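Local coordinates for protein 2-hydroxyhepta-2,4-diene-1,7-dioate isomerase (PDB 4DBF) that is a magnesium-binding enzyme of the FAH family that probably decarboxylates oxaloacetate and may act as an isomerase, at residues Cys33-Glu38 with Ala49-Thr55; Val84-Tyr90 with Ile254-Pro259; Glu121-Pro127 with Gly282-Ala288; Leu205-Lys211 with Gln224-Asn229. All blocks are in the same frame, centred on the assembly; numbering follows the deposited sequence.

Interaction 1: Cys33-Glu38 with Ala49-Thr55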
# COMPACT_ATOMS: atom_id res chain seq x y z
N CYS A 33 18.75 -12.27 -7.94
CA CYS A 33 18.36 -13.37 -7.11
C CYS A 33 18.35 -13.00 -5.65
O CYS A 33 18.84 -11.99 -5.28
CB CYS A 33 19.30 -14.56 -7.32
SG CYS A 33 21.00 -14.23 -6.90
N PHE A 34 17.73 -13.85 -4.86
CA PHE A 34 17.91 -13.91 -3.43
C PHE A 34 19.21 -14.62 -3.09
O PHE A 34 19.65 -15.48 -3.78
CB PHE A 34 16.75 -14.61 -2.76
CG PHE A 34 15.52 -13.77 -2.67
CD1 PHE A 34 15.44 -12.78 -1.75
CD2 PHE A 34 14.48 -13.96 -3.54
CE1 PHE A 34 14.32 -12.00 -1.67
CE2 PHE A 34 13.35 -13.18 -3.46
CZ PHE A 34 13.28 -12.21 -2.52
N CYS A 35 19.80 -14.21 -2.00
CA CYS A 35 21.04 -14.75 -1.55
C CYS A 35 21.24 -14.64 -0.05
O CYS A 35 20.58 -13.93 0.65
CB CYS A 35 22.17 -14.02 -2.19
SG CYS A 35 22.36 -12.34 -1.60
N SER A 36 22.21 -15.37 0.41
CA SER A 36 22.61 -15.33 1.76
C SER A 36 23.93 -14.63 1.74
O SER A 36 24.68 -14.81 0.84
CB SER A 36 22.74 -16.75 2.25
OG SER A 36 23.54 -16.83 3.36
N ILE A 37 24.19 -13.82 2.74
CA ILE A 37 25.38 -13.03 2.82
C ILE A 37 26.24 -13.59 3.94
O ILE A 37 25.82 -13.62 5.04
CB ILE A 37 25.06 -11.59 3.16
CG1 ILE A 37 24.04 -11.03 2.19
CG2 ILE A 37 26.32 -10.76 3.20
CD1 ILE A 37 24.62 -10.71 0.89
N GLU A 38 27.44 -14.01 3.61
CA GLU A 38 28.27 -14.75 4.52
C GLU A 38 29.66 -14.21 4.72
O GLU A 38 30.25 -13.69 3.81
CB GLU A 38 28.28 -16.19 4.10
CG GLU A 38 26.87 -16.73 4.16
CD GLU A 38 26.79 -18.21 4.15
OE1 GLU A 38 27.83 -18.87 4.27
OE2 GLU A 38 25.65 -18.69 4.05
N ALA A 49 28.25 -13.53 -1.35
CA ALA A 49 26.86 -13.79 -1.64
C ALA A 49 26.65 -15.18 -2.23
O ALA A 49 27.28 -15.56 -3.16
CB ALA A 49 26.29 -12.73 -2.55
N ARG A 50 25.72 -15.90 -1.65
CA ARG A 50 25.43 -17.24 -2.04
C ARG A 50 24.00 -17.31 -2.50
O ARG A 50 23.11 -17.13 -1.74
CB ARG A 50 25.60 -18.19 -0.86
CG ARG A 50 27.00 -18.35 -0.35
CD ARG A 50 27.33 -19.83 -0.25
NE ARG A 50 27.41 -20.27 1.10
CZ ARG A 50 27.27 -21.51 1.53
NH1 ARG A 50 27.04 -22.52 0.73
NH2 ARG A 50 27.37 -21.74 2.80
N GLU A 51 23.79 -17.58 -3.77
CA GLU A 51 22.48 -17.65 -4.31
C GLU A 51 21.65 -18.72 -3.64
O GLU A 51 22.11 -19.79 -3.41
CB GLU A 51 22.52 -17.87 -5.80
CG GLU A 51 21.16 -18.10 -6.38
CD GLU A 51 21.19 -18.41 -7.84
OE1 GLU A 51 21.95 -19.26 -8.25
OE2 GLU A 51 20.45 -17.79 -8.57
N ILE A 52 20.43 -18.39 -3.31
CA ILE A 52 19.53 -19.37 -2.81
C ILE A 52 18.44 -19.70 -3.81
O ILE A 52 18.09 -18.92 -4.62
CB ILE A 52 18.89 -19.02 -1.47
CG1 ILE A 52 18.13 -17.73 -1.55
CG2 ILE A 52 19.90 -18.89 -0.35
CD1 ILE A 52 17.33 -17.52 -0.31
N GLU A 53 17.93 -20.90 -3.67
CA GLU A 53 16.84 -21.37 -4.45
C GLU A 53 15.59 -20.62 -4.01
O GLU A 53 15.21 -20.71 -2.89
CB GLU A 53 16.69 -22.86 -4.21
CG GLU A 53 16.41 -23.69 -5.42
CD GLU A 53 16.60 -25.18 -5.16
OE1 GLU A 53 15.91 -25.74 -4.30
OE2 GLU A 53 17.45 -25.77 -5.83
N GLY A 54 14.95 -19.88 -4.88
CA GLY A 54 13.70 -19.25 -4.52
C GLY A 54 13.79 -18.12 -3.51
O GLY A 54 14.71 -17.38 -3.58
N THR A 55 12.84 -18.02 -2.59
CA THR A 55 12.79 -16.94 -1.59
C THR A 55 13.19 -17.37 -0.21
O THR A 55 13.21 -18.51 0.08
CB THR A 55 11.39 -16.36 -1.43
OG1 THR A 55 10.49 -17.40 -1.12
CG2 THR A 55 10.94 -15.69 -2.65
O HOH W 1 16.88 -16.69 -5.35
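Cys35 and Glu51 face each other as a non-hydrogen-bonded antiparallel pair, their CA atoms 4.3 Å apart, and the N-terminal hairpin of 33-38 and 49-52 is tightest around them. Ser36 and Arg50 form the next pair and exchange both backbone bonds, with Ser36 N to Arg50 O at 2.9 Å. On the buried side Cys35 SG rests on the Ala49 methyl, and Ile26 of strand 22-28 closes over both. Glu51 lies here too, its carboxylate bound by Arg65 and Thr63. The contact is looser at its partly exposed ends. Arg50, bent at chi2 and chi3, makes a cation-pi contact with Phe62 and holds Glu38 OE1 at its guanidinium edge, 3.3 Å from Arg50 NH2. Ser36 OG, anti to its own nitrogen (chi1 159°), bonds Glu38 OE2 at 2.9 Å. In the 53-55 loop, Thr55 CG2 meets Phe34 CE2 at 3.6 Å, and a water accepts from Phe34 N within bonding distance of the Ile52 and Gly54 carbonyls. With one carboxylate oxygen on Ser36 and the other on Arg50, Glu38 is held from two directions; the long salt bridge, its two planes 78° apart, probably adds only modestly to the backbone pairing.

Interaction 2: Val84-Tyr90 with Ile254-Pro259; sequences VAIGRNY and IATGSP
Val84 and Ala85 run parallel to Ile254 and Ala255, the CA atoms of Ala85 and Ala255 lying 4.5 Å apart. The two segments still head the same way, 28° apart end to end, after both leave their strands. Two backbone bonds hold the strand portion: Ala255 N to Val84 O, and Ile86 N to Ala255 O. Beyond them the direct backbone bonding stops, and water 2 bridges within the first segment, accepting the N-H of Asn89 and donating to Ile86 O.

The methyl groups of Ala85 and Ala255 meet on one face of this pairing, CB to CB 3.7 Å. Asn89 reaches across from the loop: with CG anti to its backbone nitrogen (chi1 -157°), ND2 bonds Thr256 O at 3.0 Å, nearly straight at 168° and with the acceptor in the amide plane, while OD1 accepts from Met233 N. Tyr90 lies over loop 256-259. Ser258 CA sits 3.5 Å above one face of the Tyr90 ring, offset toward the rim, and Tyr90 CD2 touches Pro259 CD at 3.9 Å. At the far end of the ring, water 3 is hydrogen-bonded to Tyr90 OH and donates to Thr256 OG1 and Gly257 O.

The loop runs beside the magnesium site of Glu136, Glu138 and Asp167. Asn89 holds Thr256 O and Met233 N at once, and the next residue after Thr256, Gly257, makes a weak hydrogen bond through its N to Glu138 OE1, so the polar network of this contact extends to a metal ligand.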
# COMPACT_ATOMS: atom_id res chain seq x y z
N VAL A 84 4.26 -0.80 6.29
CA VAL A 84 3.44 -0.21 7.33
C VAL A 84 4.36 0.46 8.30
O VAL A 84 5.30 -0.11 8.73
CB VAL A 84 2.60 -1.23 8.08
CG1 VAL A 84 1.72 -0.53 9.09
CG2 VAL A 84 1.77 -2.07 7.13
N ALA A 85 4.09 1.72 8.57
CA ALA A 85 4.96 2.52 9.36
C ALA A 85 4.26 3.18 10.55
O ALA A 85 3.12 3.43 10.50
CB ALA A 85 5.62 3.56 8.51
N ILE A 86 5.01 3.42 11.61
CA ILE A 86 4.48 4.03 12.82
C ILE A 86 5.03 5.44 13.01
O ILE A 86 6.22 5.65 13.04
CB ILE A 86 4.81 3.21 14.09
CG1 ILE A 86 4.56 1.73 13.89
CG2 ILE A 86 3.98 3.68 15.26
CD1 ILE A 86 3.16 1.41 13.47
N GLY A 87 4.14 6.39 13.16
CA GLY A 87 4.51 7.72 13.54
C GLY A 87 4.29 7.96 15.03
O GLY A 87 3.56 7.28 15.67
N ARG A 88 4.96 8.97 15.53
CA ARG A 88 4.97 9.31 16.93
C ARG A 88 5.28 8.18 17.86
O ARG A 88 4.66 8.08 18.85
CB ARG A 88 3.65 9.90 17.34
CG ARG A 88 3.21 11.00 16.42
CD ARG A 88 2.04 11.75 16.94
NE ARG A 88 0.78 11.16 16.60
CZ ARG A 88 0.09 11.48 15.55
NH1 ARG A 88 0.54 12.38 14.71
NH2 ARG A 88 -1.06 10.90 15.35
N ASN A 89 6.25 7.36 17.53
CA ASN A 89 6.62 6.27 18.37
C ASN A 89 7.87 6.45 19.20
O ASN A 89 8.25 5.56 19.88
CB ASN A 89 6.76 4.98 17.56
CG ASN A 89 6.59 3.75 18.41
OD1 ASN A 89 5.82 3.73 19.33
ND2 ASN A 89 7.34 2.73 18.09
N TYR A 90 8.49 7.60 19.12
CA TYR A 90 9.71 7.87 19.86
C TYR A 90 9.52 8.95 20.90
O TYR A 90 9.11 10.02 20.62
CB TYR A 90 10.86 8.20 18.94
CG TYR A 90 11.63 7.01 18.49
CD1 TYR A 90 11.05 6.03 17.75
CD2 TYR A 90 12.95 6.86 18.82
CE1 TYR A 90 11.75 4.95 17.33
CE2 TYR A 90 13.67 5.78 18.39
CZ TYR A 90 13.06 4.81 17.65
OH TYR A 90 13.72 3.73 17.20
N ILE A 254 7.75 -3.49 8.32
CA ILE A 254 7.21 -2.52 9.31
C ILE A 254 8.33 -1.56 9.67
O ILE A 254 9.40 -1.99 10.07
CB ILE A 254 6.67 -3.25 10.59
CG1 ILE A 254 5.53 -4.19 10.22
CG2 ILE A 254 6.22 -2.20 11.71
CD1 ILE A 254 5.19 -5.14 11.44
N ALA A 255 8.05 -0.26 9.56
CA ALA A 255 9.04 0.72 9.93
C ALA A 255 8.66 1.17 11.36
O ALA A 255 7.55 1.70 11.54
CB ALA A 255 8.93 1.92 8.98
N THR A 256 9.50 0.87 12.33
CA THR A 256 9.11 0.94 13.78
C THR A 256 9.30 2.34 14.43
O THR A 256 9.03 2.54 15.65
CB THR A 256 9.84 -0.16 14.62
OG1 THR A 256 11.26 0.03 14.53
CG2 THR A 256 9.47 -1.55 14.05
N GLY A 257 9.82 3.30 13.68
CA GLY A 257 9.75 4.69 14.11
C GLY A 257 11.09 5.37 14.28
O GLY A 257 12.16 4.75 14.07
N SER A 258 11.03 6.66 14.62
CA SER A 258 12.23 7.51 14.77
C SER A 258 11.80 8.82 15.43
O SER A 258 10.61 9.14 15.46
CB SER A 258 12.86 7.83 13.42
OG SER A 258 12.07 8.68 12.65
N PRO A 259 12.79 9.63 15.87
CA PRO A 259 12.45 11.02 16.26
C PRO A 259 11.82 11.64 15.06
O PRO A 259 12.22 11.32 13.93
CB PRO A 259 13.83 11.69 16.48
CG PRO A 259 14.73 10.62 16.80
CD PRO A 259 14.21 9.32 16.09
O HOH W 2 7.71 7.23 14.94
O HOH W 3 12.94 2.38 14.88
O HOH W 4 8.46 9.84 16.96

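Interaction 3: Glu121-Pro127 with Gly282-Ala288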
# COMPACT_ATOMS: atom_id res chain seq x y z
N GLU A 121 22.47 2.43 -1.93
CA GLU A 121 23.17 3.23 -2.92
C GLU A 121 22.35 3.81 -4.06
O GLU A 121 22.87 4.58 -4.79
CB GLU A 121 24.44 2.58 -3.46
CG GLU A 121 25.33 1.98 -2.42
CD GLU A 121 25.88 2.96 -1.42
OE1 GLU A 121 25.93 4.16 -1.67
OE2 GLU A 121 26.32 2.51 -0.37
N SER A 122 21.08 3.49 -4.17
CA SER A 122 20.22 4.11 -5.15
C SER A 122 19.84 5.52 -4.75
O SER A 122 19.61 5.78 -3.62
CB SER A 122 18.94 3.34 -5.29
OG SER A 122 19.08 2.23 -6.08
N PRO A 123 19.75 6.40 -5.70
CA PRO A 123 19.46 7.78 -5.37
C PRO A 123 18.05 7.98 -4.84
O PRO A 123 17.11 7.40 -5.31
CB PRO A 123 19.63 8.51 -6.69
CG PRO A 123 20.35 7.60 -7.56
CD PRO A 123 19.99 6.24 -7.13
N ILE A 124 17.95 8.82 -3.85
CA ILE A 124 16.71 9.37 -3.39
C ILE A 124 16.40 10.56 -4.30
O ILE A 124 17.07 11.53 -4.27
CB ILE A 124 16.83 9.86 -1.94
CG1 ILE A 124 17.10 8.71 -0.99
CG2 ILE A 124 15.60 10.62 -1.54
CD1 ILE A 124 17.64 9.11 0.34
N ARG A 125 15.39 10.45 -5.11
CA ARG A 125 15.12 11.48 -6.11
C ARG A 125 14.01 12.42 -5.70
O ARG A 125 12.87 12.10 -5.75
CB ARG A 125 14.84 10.86 -7.46
CG ARG A 125 15.85 9.82 -7.85
CD ARG A 125 15.48 9.10 -9.11
NE ARG A 125 15.86 9.91 -10.23
CZ ARG A 125 15.03 10.57 -11.01
NH1 ARG A 125 13.75 10.52 -10.83
NH2 ARG A 125 15.51 11.28 -11.98
N ILE A 126 14.39 13.62 -5.33
CA ILE A 126 13.45 14.58 -4.83
C ILE A 126 12.80 15.43 -5.90
O ILE A 126 13.45 16.18 -6.53
CB ILE A 126 14.15 15.52 -3.86
CG1 ILE A 126 14.77 14.74 -2.73
CG2 ILE A 126 13.18 16.55 -3.33
CD1 ILE A 126 15.83 15.50 -2.01
N PRO A 127 11.51 15.32 -6.10
CA PRO A 127 10.84 16.21 -7.04
C PRO A 127 10.77 17.65 -6.55
O PRO A 127 10.92 17.94 -5.41
CB PRO A 127 9.46 15.63 -7.19
CG PRO A 127 9.33 14.61 -6.16
CD PRO A 127 10.57 14.46 -5.39
N GLY A 282 23.23 3.44 2.98
CA GLY A 282 23.69 4.76 2.44
C GLY A 282 22.98 5.03 1.12
O GLY A 282 22.77 4.11 0.33
N ASN A 283 22.58 6.29 0.89
CA ASN A 283 21.97 6.68 -0.39
C ASN A 283 22.39 8.10 -0.76
O ASN A 283 22.37 9.01 0.09
CB ASN A 283 20.42 6.63 -0.33
CG ASN A 283 19.89 5.22 -0.13
OD1 ASN A 283 19.58 4.49 -1.11
ND2 ASN A 283 19.78 4.82 1.11
N PRO A 284 22.72 8.30 -2.05
CA PRO A 284 22.92 9.65 -2.48
C PRO A 284 21.59 10.35 -2.70
O PRO A 284 20.52 9.70 -2.90
CB PRO A 284 23.76 9.49 -3.77
CG PRO A 284 23.19 8.21 -4.37
CD PRO A 284 22.88 7.33 -3.15
N VAL A 285 21.62 11.66 -2.62
CA VAL A 285 20.42 12.47 -2.84
C VAL A 285 20.54 13.30 -4.13
O VAL A 285 21.58 13.96 -4.36
CB VAL A 285 20.19 13.40 -1.63
CG1 VAL A 285 18.91 14.25 -1.81
CG2 VAL A 285 20.15 12.54 -0.27
N VAL A 286 19.49 13.29 -4.93
CA VAL A 286 19.43 14.07 -6.17
C VAL A 286 18.10 14.79 -6.39
O VAL A 286 17.08 14.38 -5.86
CB VAL A 286 19.78 13.21 -7.43
CG1 VAL A 286 21.10 12.48 -7.22
CG2 VAL A 286 18.71 12.20 -7.78
N ASP A 287 18.10 15.88 -7.19
CA ASP A 287 16.84 16.48 -7.61
C ASP A 287 16.26 15.58 -8.69
O ASP A 287 16.98 15.14 -9.59
CB ASP A 287 17.05 17.90 -8.15
CG ASP A 287 17.50 18.90 -7.08
OD1 ASP A 287 18.41 19.74 -7.39
OD2 ASP A 287 16.99 18.87 -5.92
N ALA A 288 14.99 15.21 -8.57
CA ALA A 288 14.32 14.45 -9.61
C ALA A 288 14.08 15.39 -10.78
O ALA A 288 14.36 15.00 -11.90
CB ALA A 288 12.99 13.84 -9.13
OXT ALA A 288 13.63 16.55 -10.64
O HOH W 5 24.45 1.20 1.89
O HOH W 6 14.13 18.75 -6.00
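Ile126 CG1 stands anti to the carbonyl carbon (chi1 -57°) and CD1 extends on from it, which carries that methyl to Val285 CG1, itself anti to the Val285 nitrogen. The two side chains meet at a slant, and Ile126 CD1 lies 3.3 Å from Val285 CG1, tighter than usual van der Waals contact. Ile124 has the same shape, but its CD1 crosses the Asn283 side chain at about a right angle, touching Asn283 CB at 3.8 Å. Phe189 and Pro191 pack against Ile124 from the same chain.

Behind these contacts the backbones pair in parallel, 24° between the axes of 124-126 and 282-287. Ile124 N gives its hydrogen to Pro284 O, Ile124 O takes one from Val286 N, and Ile126 N in turn reaches Val286 O at 2.8 Å. Strand 124-126 is thereby the outermost strand, within this chain, of a mixed sheet of the FAA hydrolase domain, joined to the last strand of the chain. At the start of the contact Glu121 N bonds Gly282 O at 2.8 Å, and Glu121 OE1 is hydrogen-bonded to Tyr270 OH.

On the opposite face Arg125 bends at chi3, bringing its guanidinium over Ala288, whose CA lies 3.9 Å from the group's plane and toward its rim. Arg125 CG meets Val286 CG2 at 3.7 Å. Ala288 N bonds Ile126 O from 59° above the carbonyl plane, and a water lies between that oxygen and Asp287 OD2, within hydrogen-bonding distance of both.

Interaction 4: Leu205-Lys211 with Gln224-Asn229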
# COMPACT_ATOMS: atom_id res chain seq x y z
N LEU A 205 16.82 -4.85 21.75
CA LEU A 205 15.81 -3.80 21.56
C LEU A 205 15.75 -2.81 22.75
O LEU A 205 15.17 -1.70 22.66
CB LEU A 205 14.45 -4.41 21.25
CG LEU A 205 14.38 -5.15 19.89
CD1 LEU A 205 13.02 -5.86 19.70
CD2 LEU A 205 14.70 -4.25 18.71
N ASP A 206 16.39 -3.22 23.84
CA ASP A 206 16.54 -2.42 25.05
C ASP A 206 17.72 -1.44 24.96
O ASP A 206 17.86 -0.54 25.80
CB ASP A 206 16.71 -3.35 26.28
CG ASP A 206 15.40 -3.65 26.97
OD1 ASP A 206 15.40 -3.98 28.20
OD2 ASP A 206 14.36 -3.50 26.31
N ASN A 207 18.58 -1.64 23.97
CA ASN A 207 19.73 -0.78 23.75
C ASN A 207 20.25 -0.92 22.33
O ASN A 207 21.26 -1.57 22.11
CB ASN A 207 20.84 -1.07 24.78
CG ASN A 207 21.98 -0.05 24.72
OD1 ASN A 207 21.79 1.09 24.24
ND2 ASN A 207 23.17 -0.45 25.18
N LEU A 208 19.52 -0.37 21.36
CA LEU A 208 19.96 -0.33 19.98
C LEU A 208 20.15 1.12 19.51
O LEU A 208 19.16 1.80 19.28
CB LEU A 208 18.89 -0.97 19.09
CG LEU A 208 19.38 -1.34 17.70
CD1 LEU A 208 20.58 -2.30 17.79
CD2 LEU A 208 18.19 -1.97 16.93
N PRO A 209 21.41 1.59 19.38
CA PRO A 209 21.70 2.92 18.88
C PRO A 209 21.31 2.97 17.39
O PRO A 209 21.52 2.01 16.69
CB PRO A 209 23.23 3.03 19.03
CG PRO A 209 23.66 1.84 19.88
CD PRO A 209 22.64 0.81 19.67
N ILE A 210 20.66 4.02 16.92
CA ILE A 210 20.37 4.12 15.50
C ILE A 210 20.90 5.48 15.07
O ILE A 210 20.42 6.49 15.57
CB ILE A 210 18.87 4.02 15.24
CG1 ILE A 210 18.35 2.63 15.59
CG2 ILE A 210 18.56 4.39 13.76
CD1 ILE A 210 16.83 2.57 15.64
N LYS A 211 21.93 5.50 14.22
CA LYS A 211 22.63 6.73 13.94
C LYS A 211 22.50 7.04 12.47
O LYS A 211 22.35 6.10 11.66
CB LYS A 211 24.09 6.61 14.34
CG LYS A 211 24.24 6.57 15.89
CD LYS A 211 25.70 6.27 16.35
CE LYS A 211 25.81 6.54 17.88
NZ LYS A 211 27.22 6.62 18.24
N GLN A 224 21.31 12.27 13.38
CA GLN A 224 20.40 11.45 14.16
C GLN A 224 21.15 10.49 15.08
O GLN A 224 22.05 9.84 14.67
CB GLN A 224 19.39 10.66 13.31
CG GLN A 224 18.39 9.85 14.12
CD GLN A 224 17.60 8.84 13.30
OE1 GLN A 224 17.18 7.83 13.80
NE2 GLN A 224 17.39 9.13 12.06
N ASP A 225 20.72 10.42 16.32
CA ASP A 225 21.39 9.67 17.33
C ASP A 225 20.35 9.23 18.33
O ASP A 225 20.19 9.82 19.36
CB ASP A 225 22.40 10.59 17.99
CG ASP A 225 23.39 9.88 18.85
OD1 ASP A 225 23.41 8.67 18.93
OD2 ASP A 225 24.18 10.58 19.47
N SER A 226 19.64 8.18 17.98
CA SER A 226 18.51 7.70 18.72
C SER A 226 18.75 6.27 19.22
O SER A 226 19.76 5.70 18.98
CB SER A 226 17.26 7.76 17.84
OG SER A 226 17.39 6.97 16.70
N ASN A 227 17.80 5.73 19.94
CA ASN A 227 17.93 4.38 20.44
C ASN A 227 16.60 3.70 20.46
O ASN A 227 15.64 4.32 20.79
CB ASN A 227 18.56 4.40 21.81
CG ASN A 227 19.01 3.06 22.27
OD1 ASN A 227 18.22 2.22 22.57
ND2 ASN A 227 20.29 2.88 22.35
N SER A 228 16.54 2.44 20.09
CA SER A 228 15.26 1.70 20.09
C SER A 228 14.58 1.65 21.45
O SER A 228 13.41 1.34 21.56
CB SER A 228 15.47 0.28 19.60
OG SER A 228 16.13 -0.45 20.58
N ASN A 229 15.34 1.91 22.51
CA ASN A 229 14.73 1.96 23.82
C ASN A 229 13.96 3.26 24.07
O ASN A 229 13.37 3.40 25.12
CB ASN A 229 15.80 1.67 24.89
CG ASN A 229 16.76 2.84 25.11
OD1 ASN A 229 16.42 4.03 24.89
ND2 ASN A 229 17.96 2.51 25.57
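Asn207 and Asn227 bring together nearly parallel amide planes, 14° apart, while the side chains themselves cross at a slant. Asn227 ND2 gives a hydrogen to Asn207 OD1 at 3.0 Å, in the plane of the receiving carbonyl. The other end of the Asn227 amide closes an Asx turn: OD1 takes the Asn229 backbone N-H on a lone pair, and also a weak bond from Leu208 N. Asn229 points its amide edge at Asp206 O, ND2 to O 3.1 Å, although it approaches from above that carbonyl's plane. Ser228 OG, between N and the carbonyl carbon at chi1 73°, donates to Leu205 O at 2.6 Å and rests against Leu208 CB at 3.2 Å. Further along, Lys211 and Asp225 lie side by side on the sheet face, with Lys211 CE 3.4 Å from Asp225 OD1 but the charges too far apart for a salt bridge. Between these ends, Ile210 and Ser226 exchange both backbone bonds of their antiparallel pair. This is the base of the hairpin of strands 209-216 and 219-227. Where strand pairing stops, the Ser228 hydroxyl takes the Leu205 carbonyl and the Asn229 amide that of Asp206, so directional side-chain bonds hold the incoming loop.

In the fold
Interactions 2 and 4 are the pair in direct contact: Tyr90 CE2 lies 3.4 Å from Asn227 O and Tyr90 OH 3.7 Å from Ile210 CD1, so the tyrosine that packs on loop 256-259 also packs on the hairpin base. Both lie near the magnesium of Glu136, Glu138 and Asp167; the Ser258 side chain is about 4 Å from the ion and that of Gln224 about 9 Å. Interaction 3 shares its sheet with interaction 4, yet their nearest atoms stay about 9 Å apart. Interaction 1, its centre 27 to 29 Å from those of the other three, has its own magnesium neighbourhood: the Glu51 side chain is about 10 Å from a bound magnesium ion and about 7 Å from that of Asp30.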